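Local coordinates for FMN-binding protein (Syntrophomonas wolfei subsp. wolfei, PDB 3IN6) that binds flavin mononucleotide between the two subunits of a dimer and is probably a flavin-dependent redox protein, at residues I49-M54 / K116-N121; I60-F65 / N131-K136; E110-I115 / F127-C132. All coordinates share one frame; numbering follows the deposited sequence.

Contact 1. Residues I49-M54 / K116-N121; sequences ISVLEM and KKRLDN. With FMN (flavin mononucleotide), chain C.
Arg118, near the end of helix 110-120, reaches over to Glu53 on strand 52-55 and shows how one carboxylate can serve two arginines. Arg118 NE donates to Glu53 OE1 at 3.2 Å as part of a salt bridge, and Arg118 NH2 adds a weak bond to the same Glu53 OE1 at 3.3 Å. OE1 lies at the edge of the guanidinium, nearly in its plane, whereas NE meets that oxygen on its anti side and well out of the carboxylate plane; the two flat groups are turned 70° apart. The other carboxylate oxygen, OE2, is taken by Arg114, one helical turn earlier, so both oxygens of this buried acid have a cationic partner. The arginine chain runs extended as far as CD and then bends (chi3 -69°), which turns NE toward the glutamate. Its remaining nitrogen, NH1, is held weakly by Asn29 OD1 and Asn27 O. Leu52 O sits over one guanidinium face, 3.1 Å above the plane and offset toward the rim; it is not hydrogen-bonded to Arg118 but receives Asn29 ND2.

Beside this polar pair, Val51 and Leu119 cross at about a right angle, with Val51 CG2 3.9 Å from Leu119 CD1.

Just before the strand, the backbone of Ser50 and Val51 faces the cofactor. Ser50 N donates almost straight to flavin N5 (3.0 Å, 169°), and Val51 N, at the centre of an inverse gamma turn, to flavin O4 at 2.7 Å. Two donors at N5 and O4 would probably draw electron density toward that side of the isoalloxazine. Main-chain donors from one subunit, joined by the Arg97 side chain and Leu145 O of the second, mark an intersubunit FMN site, consistent with the split-barrel flavoproteins.

Contact 2. Residues I60-F65 / N131-K136; sequences IICARF and NCLVFK. With FMN (flavin mononucleotide), chain C.
Arg64 and Asn131 lie side by side and point the same way at one end of an antiparallel strand pair, their guanidinium and amide planes 34° apart. The backbone ladder runs through the hydrogen-bonded pairs Ile60-Phe135, Cys62-Leu133 and Arg64-Asn131. Arg64 NH1 approaches Asn131 OD1, although the place of that oxygen is less sure; firmer partners are Asp68 for the arginine and Asp105 for the amide. Along the same face, Phe135 presents a ring edge to Cys62, with Phe135 CE2 3.7 Å from Cys62 CB. Helix 68-77 covers this side through Tyr71 and Leu74. On the other face Ile61 meets Val134, CG2 to CG1 at 4.2 Å, under Tyr111 of helix 110-120.

Ala63 and Cys132 form a non-hydrogen-bonded pair, which leaves Ala63 O directed away from strand 131-136; it accepts flavin N3 at 2.9 Å. Phe65 N donates to flavin O2 at 3.1 Å. The Phe65 ring, placed by CG standing between the backbone N and the carbonyl carbon (chi1 57°), lies with one face toward the flavin, and its CZ comes 3.4 Å from flavin C10. An alanine here would probably open a gap over the flavin's pyrimidine end and leave Tyr124 without its ring partner. The main chain at the strand's end thus matches N3-H with a carbonyl and O2 with an N-H, and the latter would probably help to stabilise negative charge on that side of the ring.

Contact 3. Residues E110-I115 / F127-C132; sequences EYFDRI and FPLKNC
The first turns of helix 110-120 run close against the start of strand 131-141, with Phe112 CA and Cys132 CA 5.2 Å apart. This is a helix packed on one face of an antiparallel sheet, and the strand enters through a classic beta bulge in which Lys130 and Asn131 both face Arg64, each N-H directed to Arg64 O.

No hydrogen bond links the two segments; the joint is made by apolar groups. Phe112 and Leu129 slide past each other in opposite directions, and the methyl carbon Leu129 CD2 rests over the phenyl face in a CH-pi contact, 3.8 Å from the centroid of the Phe112 ring and 25° off its normal. It is offset toward the rim, and Phe112 CE1 is only 3.4 Å from Leu129 CD2. The phenylalanine CG stands anti to the backbone N (chi1 -176°), and the ring beyond it meets the leucine. Cys132 CB fits alongside, 3.9 Å from Phe112 CD1.

Ile115, one turn further on, touches the same methyl from another direction: Ile115 CG2 is 3.8 Å from Leu129 CD2 and also touches the cysteine sulfur. Leu129 and Ile115 both reach Ala63 as well, whose carbonyl binds FMN, so the contact lies next to the flavin site. Cys132 SG ends 3.6 Å from Tyr111 O, a carbonyl already accepting Ile115 N within the helix.

In the fold
Contacts 1 and 3 tie helix 110-120 to one side of the sheet beside the flavin, while contact 2 joins two strands of that sheet. Contact 2 lies deepest, its centre about 9 Å from the chain centre, and is an interior pairing ruled by backbone bonds. Contact 1 is also buried but lies on an outermost strand of this chain's sheet, where charges are paired and the backbone meets FMN. Contact 3, its centre about 16 Å from the chain centre, is partly buried and held by apolar packing. Glu53 with Arg114 bridges contacts 1 and 3; contacts 2 and 3 share Asn131 and Cys132. Neighbouring strands 52-55 and 59-64 join contacts 1 and 2, both touching the cofactor.

Contact 1. Residues I49-M54 / K116-N121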
# COMPACT_ATOMS: atom_id res chain seq x y z
N ILE A 49 -5.78 -3.99 -6.08
CA ILE A 49 -7.06 -4.68 -5.91
C ILE A 49 -8.21 -3.69 -6.06
O ILE A 49 -8.45 -2.89 -5.14
CB ILE A 49 -7.16 -5.31 -4.48
CG1 ILE A 49 -6.00 -6.27 -4.23
CG2 ILE A 49 -8.49 -6.03 -4.29
CD1 ILE A 49 -5.84 -7.40 -5.26
N SER A 50 -8.92 -3.73 -7.19
CA SER A 50 -10.03 -2.80 -7.40
C SER A 50 -11.46 -3.40 -7.58
O SER A 50 -12.42 -2.63 -7.65
CB SER A 50 -9.72 -1.87 -8.58
OG SER A 50 -9.76 -2.57 -9.80
N VAL A 51 -11.63 -4.73 -7.68
CA VAL A 51 -13.00 -5.28 -7.80
C VAL A 51 -13.59 -5.37 -6.39
O VAL A 51 -13.64 -6.44 -5.76
CB VAL A 51 -13.05 -6.63 -8.52
CG1 VAL A 51 -14.52 -7.08 -8.68
CG2 VAL A 51 -12.40 -6.53 -9.88
N LEU A 52 -14.06 -4.21 -5.90
CA LEU A 52 -14.52 -4.05 -4.51
C LEU A 52 -15.86 -3.37 -4.34
O LEU A 52 -16.31 -2.60 -5.21
CB LEU A 52 -13.56 -3.12 -3.76
CG LEU A 52 -12.09 -3.42 -3.60
CD1 LEU A 52 -11.48 -2.27 -2.82
CD2 LEU A 52 -11.87 -4.77 -2.88
N GLU A 53 -16.43 -3.58 -3.17
CA GLU A 53 -17.68 -2.94 -2.77
C GLU A 53 -17.80 -2.85 -1.25
O GLU A 53 -17.57 -3.85 -0.53
CB GLU A 53 -18.86 -3.69 -3.36
CG GLU A 53 -20.20 -3.02 -3.12
CD GLU A 53 -21.32 -3.66 -3.91
OE1 GLU A 53 -21.05 -4.33 -4.92
OE2 GLU A 53 -22.48 -3.47 -3.53
N MSE A 54 -18.12 -1.66 -0.76
CA MSE A 54 -18.37 -1.42 0.67
C MSE A 54 -19.89 -1.48 0.88
O MSE A 54 -20.65 -0.85 0.13
CB MSE A 54 -17.78 -0.10 1.13
CG MSE A 54 -18.24 0.37 2.47
SE MSE A 54 -17.14 1.89 2.98
CE MSE A 54 -18.13 2.54 4.54
N LYS A 116 -19.85 -11.00 -7.90
CA LYS A 116 -19.79 -11.63 -9.22
C LYS A 116 -20.36 -10.67 -10.26
O LYS A 116 -19.74 -10.44 -11.31
CB LYS A 116 -20.55 -12.96 -9.24
CG LYS A 116 -20.53 -13.69 -10.58
N LYS A 117 -21.54 -10.13 -9.96
CA LYS A 117 -22.21 -9.16 -10.82
C LYS A 117 -21.25 -8.02 -11.16
O LYS A 117 -21.09 -7.65 -12.32
CB LYS A 117 -23.47 -8.61 -10.15
CG LYS A 117 -24.54 -9.66 -9.89
N ARG A 118 -20.60 -7.47 -10.13
CA ARG A 118 -19.65 -6.39 -10.33
C ARG A 118 -18.50 -6.81 -11.25
O ARG A 118 -18.21 -6.12 -12.23
CB ARG A 118 -19.11 -5.89 -8.98
CG ARG A 118 -18.07 -4.78 -9.08
CD ARG A 118 -17.68 -4.25 -7.71
NE ARG A 118 -18.77 -3.52 -7.06
CZ ARG A 118 -19.00 -2.21 -7.17
NH1 ARG A 118 -18.22 -1.43 -7.92
NH2 ARG A 118 -20.02 -1.67 -6.53
N LEU A 119 -17.86 -7.94 -10.94
CA LEU A 119 -16.75 -8.46 -11.75
C LEU A 119 -17.11 -8.67 -13.21
O LEU A 119 -16.26 -8.48 -14.09
CB LEU A 119 -16.19 -9.76 -11.16
CG LEU A 119 -14.97 -10.38 -11.87
CD1 LEU A 119 -13.84 -9.37 -12.07
CD2 LEU A 119 -14.47 -11.61 -11.10
N ASP A 120 -18.36 -9.06 -13.48
CA ASP A 120 -18.82 -9.28 -14.86
C ASP A 120 -18.65 -8.03 -15.72
O ASP A 120 -18.37 -8.12 -16.92
CB ASP A 120 -20.29 -9.73 -14.90
CG ASP A 120 -20.51 -11.16 -14.39
OD1 ASP A 120 -19.54 -11.93 -14.26
OD2 ASP A 120 -21.68 -11.51 -14.14
N ASN A 121 -18.79 -6.86 -15.10
CA ASN A 121 -18.66 -5.58 -15.81
C ASN A 121 -17.23 -5.02 -15.80
O ASN A 121 -17.05 -3.81 -15.88
CB ASN A 121 -19.62 -4.56 -15.19
CG ASN A 121 -21.05 -5.04 -15.19
OD1 ASN A 121 -21.44 -5.87 -16.00
ND2 ASN A 121 -21.85 -4.50 -14.28
N1 FMN C . -6.73 -9.19 -8.32
C2 FMN C . -7.75 -9.65 -7.51
O2 FMN C . -7.70 -10.79 -7.04
N3 FMN C . -8.82 -8.81 -7.22
C4 FMN C . -8.89 -7.53 -7.75
O4 FMN C . -9.87 -6.82 -7.47
C4A FMN C . -7.86 -7.08 -8.59
N5 FMN C . -7.89 -5.80 -9.14
C5A FMN C . -6.87 -5.34 -9.97
C6 FMN C . -6.94 -4.05 -10.50
C7 FMN C . -5.93 -3.58 -11.33
C7M FMN C . -6.03 -2.19 -11.89
C8 FMN C . -4.83 -4.39 -11.64
C8M FMN C . -3.71 -3.90 -12.52
C9 FMN C . -4.76 -5.68 -11.10
C9A FMN C . -5.78 -6.17 -10.26
N10 FMN C . -5.74 -7.46 -9.70
C10 FMN C . -6.77 -7.91 -8.88
C1' FMN C . -4.59 -8.40 -10.00
C2' FMN C . -3.54 -8.44 -8.89
O2' FMN C . -3.08 -7.14 -8.59
C3' FMN C . -2.40 -9.37 -9.32
O3' FMN C . -2.87 -10.70 -9.31
C4' FMN C . -1.14 -9.25 -8.46
O4' FMN C . -0.07 -9.92 -9.08
C5' FMN C . -1.33 -9.84 -7.07
O5' FMN C . -0.16 -9.62 -6.31
P FMN C . 0.28 -10.63 -5.12
O1P FMN C . 0.75 -11.94 -5.67
O2P FMN C . -0.86 -10.90 -4.15
O3P FMN C . 1.44 -9.93 -4.49

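Contact 2. Residues I60-F65 / N131-K136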
# COMPACT_ATOMS: atom_id res chain seq x y z
N ILE A 60 -16.50 -4.72 3.65
CA ILE A 60 -15.94 -4.57 2.30
C ILE A 60 -15.88 -5.99 1.73
O ILE A 60 -15.45 -6.93 2.41
CB ILE A 60 -14.54 -3.90 2.25
CG1 ILE A 60 -14.63 -2.42 2.60
CG2 ILE A 60 -13.95 -3.99 0.83
CD1 ILE A 60 -13.27 -1.78 2.83
N ILE A 61 -16.38 -6.15 0.51
CA ILE A 61 -16.30 -7.42 -0.20
C ILE A 61 -15.41 -7.20 -1.40
O ILE A 61 -15.33 -6.11 -1.97
CB ILE A 61 -17.66 -8.06 -0.58
CG1 ILE A 61 -18.50 -7.15 -1.49
CG2 ILE A 61 -18.46 -8.41 0.67
CD1 ILE A 61 -19.63 -7.92 -2.17
N CYS A 62 -14.76 -8.27 -1.79
CA CYS A 62 -13.73 -8.20 -2.79
C CYS A 62 -13.66 -9.51 -3.57
O CYS A 62 -13.75 -10.60 -2.98
CB CYS A 62 -12.47 -7.96 -1.96
SG CYS A 62 -10.93 -8.31 -2.66
N ALA A 63 -13.52 -9.39 -4.89
CA ALA A 63 -13.39 -10.55 -5.75
C ALA A 63 -11.95 -11.03 -5.71
O ALA A 63 -11.03 -10.24 -5.92
CB ALA A 63 -13.76 -10.20 -7.18
N ARG A 64 -11.74 -12.31 -5.43
CA ARG A 64 -10.40 -12.84 -5.48
C ARG A 64 -10.25 -13.76 -6.71
O ARG A 64 -10.83 -14.85 -6.77
CB ARG A 64 -10.05 -13.55 -4.18
CG ARG A 64 -8.58 -13.92 -4.08
CD ARG A 64 -8.38 -15.34 -4.52
NE ARG A 64 -7.00 -15.69 -4.84
CZ ARG A 64 -6.55 -16.94 -4.83
NH1 ARG A 64 -7.35 -17.93 -4.49
NH2 ARG A 64 -5.29 -17.19 -5.15
N PHE A 65 -9.52 -13.25 -7.70
CA PHE A 65 -9.23 -13.99 -8.93
C PHE A 65 -7.72 -14.16 -9.17
O PHE A 65 -7.31 -15.16 -9.76
CB PHE A 65 -9.96 -13.39 -10.14
CG PHE A 65 -9.66 -11.93 -10.40
CD1 PHE A 65 -10.40 -10.93 -9.78
CD2 PHE A 65 -8.67 -11.56 -11.31
CE1 PHE A 65 -10.14 -9.58 -10.04
CE2 PHE A 65 -8.40 -10.21 -11.58
CZ PHE A 65 -9.14 -9.22 -10.94
N ASN A 131 -12.73 -16.75 -5.02
CA ASN A 131 -13.26 -16.49 -3.69
C ASN A 131 -13.93 -15.14 -3.63
O ASN A 131 -13.57 -14.20 -4.36
CB ASN A 131 -12.15 -16.42 -2.61
CG ASN A 131 -11.06 -17.49 -2.74
OD1 ASN A 131 -10.16 -17.37 -3.56
ND2 ASN A 131 -11.11 -18.49 -1.86
N CYS A 132 -14.91 -15.03 -2.75
CA CYS A 132 -15.45 -13.74 -2.39
C CYS A 132 -14.87 -13.54 -0.99
O CYS A 132 -15.11 -14.35 -0.09
CB CYS A 132 -16.97 -13.72 -2.36
SG CYS A 132 -17.53 -12.12 -1.77
N LEU A 133 -14.06 -12.50 -0.81
CA LEU A 133 -13.49 -12.22 0.48
C LEU A 133 -14.38 -11.20 1.17
O LEU A 133 -14.72 -10.17 0.58
CB LEU A 133 -12.06 -11.68 0.36
CG LEU A 133 -11.06 -12.61 -0.33
CD1 LEU A 133 -9.72 -11.91 -0.41
CD2 LEU A 133 -10.95 -13.97 0.38
N VAL A 134 -14.77 -11.49 2.41
CA VAL A 134 -15.63 -10.59 3.15
C VAL A 134 -14.81 -9.98 4.26
O VAL A 134 -14.27 -10.71 5.10
CB VAL A 134 -16.86 -11.33 3.72
CG1 VAL A 134 -17.81 -10.33 4.37
CG2 VAL A 134 -17.57 -12.12 2.60
N PHE A 135 -14.71 -8.65 4.27
CA PHE A 135 -13.94 -7.95 5.31
C PHE A 135 -14.80 -7.16 6.28
O PHE A 135 -15.80 -6.60 5.90
CB PHE A 135 -12.92 -6.97 4.72
CG PHE A 135 -11.91 -7.60 3.80
CD1 PHE A 135 -10.71 -8.06 4.29
CD2 PHE A 135 -12.14 -7.65 2.42
CE1 PHE A 135 -9.74 -8.62 3.42
CE2 PHE A 135 -11.19 -8.19 1.55
CZ PHE A 135 -9.99 -8.69 2.06
N LYS A 136 -14.35 -7.10 7.53
CA LYS A 136 -14.96 -6.25 8.54
C LYS A 136 -14.09 -5.02 8.60
O LYS A 136 -12.86 -5.15 8.68
CB LYS A 136 -15.00 -6.93 9.91
CG LYS A 136 -15.38 -6.00 11.06
CD LYS A 136 -15.27 -6.72 12.42
CE LYS A 136 -15.52 -5.77 13.60
NZ LYS A 136 -15.35 -6.44 14.93
N1 FMN C . -6.73 -9.19 -8.32
C2 FMN C . -7.75 -9.65 -7.51
O2 FMN C . -7.70 -10.79 -7.04
N3 FMN C . -8.82 -8.81 -7.22
C4 FMN C . -8.89 -7.53 -7.75
O4 FMN C . -9.87 -6.82 -7.47
C4A FMN C . -7.86 -7.08 -8.59
N5 FMN C . -7.89 -5.80 -9.14
C5A FMN C . -6.87 -5.34 -9.97
C6 FMN C . -6.94 -4.05 -10.50
C7 FMN C . -5.93 -3.58 -11.33
C7M FMN C . -6.03 -2.19 -11.89
C8 FMN C . -4.83 -4.39 -11.64
C8M FMN C . -3.71 -3.90 -12.52
C9 FMN C . -4.76 -5.68 -11.10
C9A FMN C . -5.78 -6.17 -10.26
N10 FMN C . -5.74 -7.46 -9.70
C10 FMN C . -6.77 -7.91 -8.88
C1' FMN C . -4.59 -8.40 -10.00
C2' FMN C . -3.54 -8.44 -8.89
O2' FMN C . -3.08 -7.14 -8.59
C3' FMN C . -2.40 -9.37 -9.32
O3' FMN C . -2.87 -10.70 -9.31
C4' FMN C . -1.14 -9.25 -8.46
O4' FMN C . -0.07 -9.92 -9.08
C5' FMN C . -1.33 -9.84 -7.07
O5' FMN C . -0.16 -9.62 -6.31
P FMN C . 0.28 -10.63 -5.12
O1P FMN C . 0.75 -11.94 -5.67
O2P FMN C . -0.86 -10.90 -4.15
O3P FMN C . 1.44 -9.93 -4.49

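Contact 3. Residues E110-I115 / F127-C132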
# COMPACT_ATOMS: atom_id res chain seq x y z
N GLU A 110 -25.11 -14.50 -0.87
CA GLU A 110 -25.39 -13.12 -1.28
C GLU A 110 -24.14 -12.31 -1.64
O GLU A 110 -24.11 -11.62 -2.66
CB GLU A 110 -26.22 -12.39 -0.21
CG GLU A 110 -25.55 -12.28 1.16
CD GLU A 110 -26.38 -11.53 2.19
OE1 GLU A 110 -27.52 -11.12 1.87
OE2 GLU A 110 -25.88 -11.34 3.33
N TYR A 111 -23.11 -12.40 -0.82
CA TYR A 111 -21.85 -11.66 -1.07
C TYR A 111 -21.18 -12.10 -2.37
O TYR A 111 -20.77 -11.26 -3.17
CB TYR A 111 -20.87 -11.86 0.06
CG TYR A 111 -21.27 -11.30 1.39
CD1 TYR A 111 -21.53 -9.94 1.55
CD2 TYR A 111 -21.32 -12.12 2.52
CE1 TYR A 111 -21.87 -9.42 2.79
CE2 TYR A 111 -21.65 -11.61 3.76
CZ TYR A 111 -21.92 -10.26 3.89
OH TYR A 111 -22.25 -9.77 5.14
N PHE A 112 -21.07 -13.41 -2.55
CA PHE A 112 -20.47 -13.99 -3.74
C PHE A 112 -21.22 -13.54 -4.99
O PHE A 112 -20.62 -13.09 -5.97
CB PHE A 112 -20.47 -15.52 -3.63
CG PHE A 112 -19.79 -16.22 -4.77
CD1 PHE A 112 -18.42 -16.45 -4.73
CD2 PHE A 112 -20.50 -16.65 -5.87
CE1 PHE A 112 -17.78 -17.10 -5.78
CE2 PHE A 112 -19.86 -17.30 -6.92
CZ PHE A 112 -18.51 -17.53 -6.87
N ASP A 113 -22.55 -13.65 -4.94
CA ASP A 113 -23.40 -13.24 -6.05
C ASP A 113 -23.23 -11.75 -6.34
O ASP A 113 -23.12 -11.33 -7.49
CB ASP A 113 -24.87 -13.55 -5.73
CG ASP A 113 -25.19 -15.05 -5.71
OD1 ASP A 113 -24.35 -15.88 -6.15
OD2 ASP A 113 -26.30 -15.40 -5.26
N ARG A 114 -23.21 -10.95 -5.29
CA ARG A 114 -23.05 -9.51 -5.42
C ARG A 114 -21.72 -9.15 -6.11
O ARG A 114 -21.72 -8.43 -7.11
CB ARG A 114 -23.10 -8.87 -4.03
CG ARG A 114 -23.05 -7.37 -3.99
CD ARG A 114 -24.25 -6.74 -4.67
NE ARG A 114 -24.24 -5.29 -4.51
CZ ARG A 114 -25.16 -4.47 -4.99
NH1 ARG A 114 -26.20 -4.93 -5.67
NH2 ARG A 114 -25.03 -3.16 -4.78
N ILE A 115 -20.61 -9.66 -5.60
CA ILE A 115 -19.30 -9.34 -6.18
C ILE A 115 -19.13 -9.92 -7.60
O ILE A 115 -18.36 -9.39 -8.39
CB ILE A 115 -18.13 -9.81 -5.29
CG1 ILE A 115 -16.86 -8.99 -5.57
CG2 ILE A 115 -17.86 -11.31 -5.46
CD1 ILE A 115 -16.96 -7.51 -5.23
N PHE A 127 -11.60 -13.60 -15.98
CA PHE A 127 -10.85 -14.26 -14.91
C PHE A 127 -11.86 -14.88 -13.94
O PHE A 127 -12.79 -14.22 -13.49
CB PHE A 127 -9.91 -13.28 -14.18
CG PHE A 127 -8.71 -12.88 -14.99
CD1 PHE A 127 -8.79 -11.84 -15.91
CD2 PHE A 127 -7.50 -13.55 -14.84
CE1 PHE A 127 -7.68 -11.47 -16.67
CE2 PHE A 127 -6.39 -13.19 -15.59
CZ PHE A 127 -6.48 -12.15 -16.50
N PRO A 128 -11.69 -16.18 -13.64
CA PRO A 128 -12.65 -16.83 -12.76
C PRO A 128 -12.59 -16.35 -11.31
O PRO A 128 -11.50 -16.09 -10.78
CB PRO A 128 -12.26 -18.31 -12.85
CG PRO A 128 -10.87 -18.33 -13.31
CD PRO A 128 -10.67 -17.11 -14.15
N LEU A 129 -13.76 -16.24 -10.70
CA LEU A 129 -13.89 -15.82 -9.31
C LEU A 129 -13.61 -17.02 -8.40
O LEU A 129 -14.44 -17.94 -8.27
CB LEU A 129 -15.31 -15.29 -9.08
CG LEU A 129 -15.64 -14.60 -7.76
CD1 LEU A 129 -14.86 -13.31 -7.67
CD2 LEU A 129 -17.13 -14.32 -7.68
N LYS A 130 -12.42 -17.02 -7.79
CA LYS A 130 -12.00 -18.12 -6.90
C LYS A 130 -12.57 -17.99 -5.47
O LYS A 130 -12.84 -18.99 -4.80
CB LYS A 130 -10.47 -18.22 -6.86
CG LYS A 130 -9.86 -18.63 -8.21
CD LYS A 130 -8.33 -18.74 -8.16
CE LYS A 130 -7.69 -17.40 -7.87
NZ LYS A 130 -6.20 -17.40 -8.01
N ASN A 131 -12.73 -16.75 -5.02
CA ASN A 131 -13.26 -16.49 -3.69
C ASN A 131 -13.93 -15.14 -3.63
O ASN A 131 -13.57 -14.20 -4.36
CB ASN A 131 -12.15 -16.42 -2.61
CG ASN A 131 -11.06 -17.49 -2.74
OD1 ASN A 131 -10.16 -17.37 -3.56
ND2 ASN A 131 -11.11 -18.49 -1.86
N CYS A 132 -14.91 -15.03 -2.75
CA CYS A 132 -15.45 -13.74 -2.39
C CYS A 132 -14.87 -13.54 -0.99
O CYS A 132 -15.11 -14.35 -0.09
CB CYS A 132 -16.97 -13.72 -2.36
SG CYS A 132 -17.53 -12.12 -1.77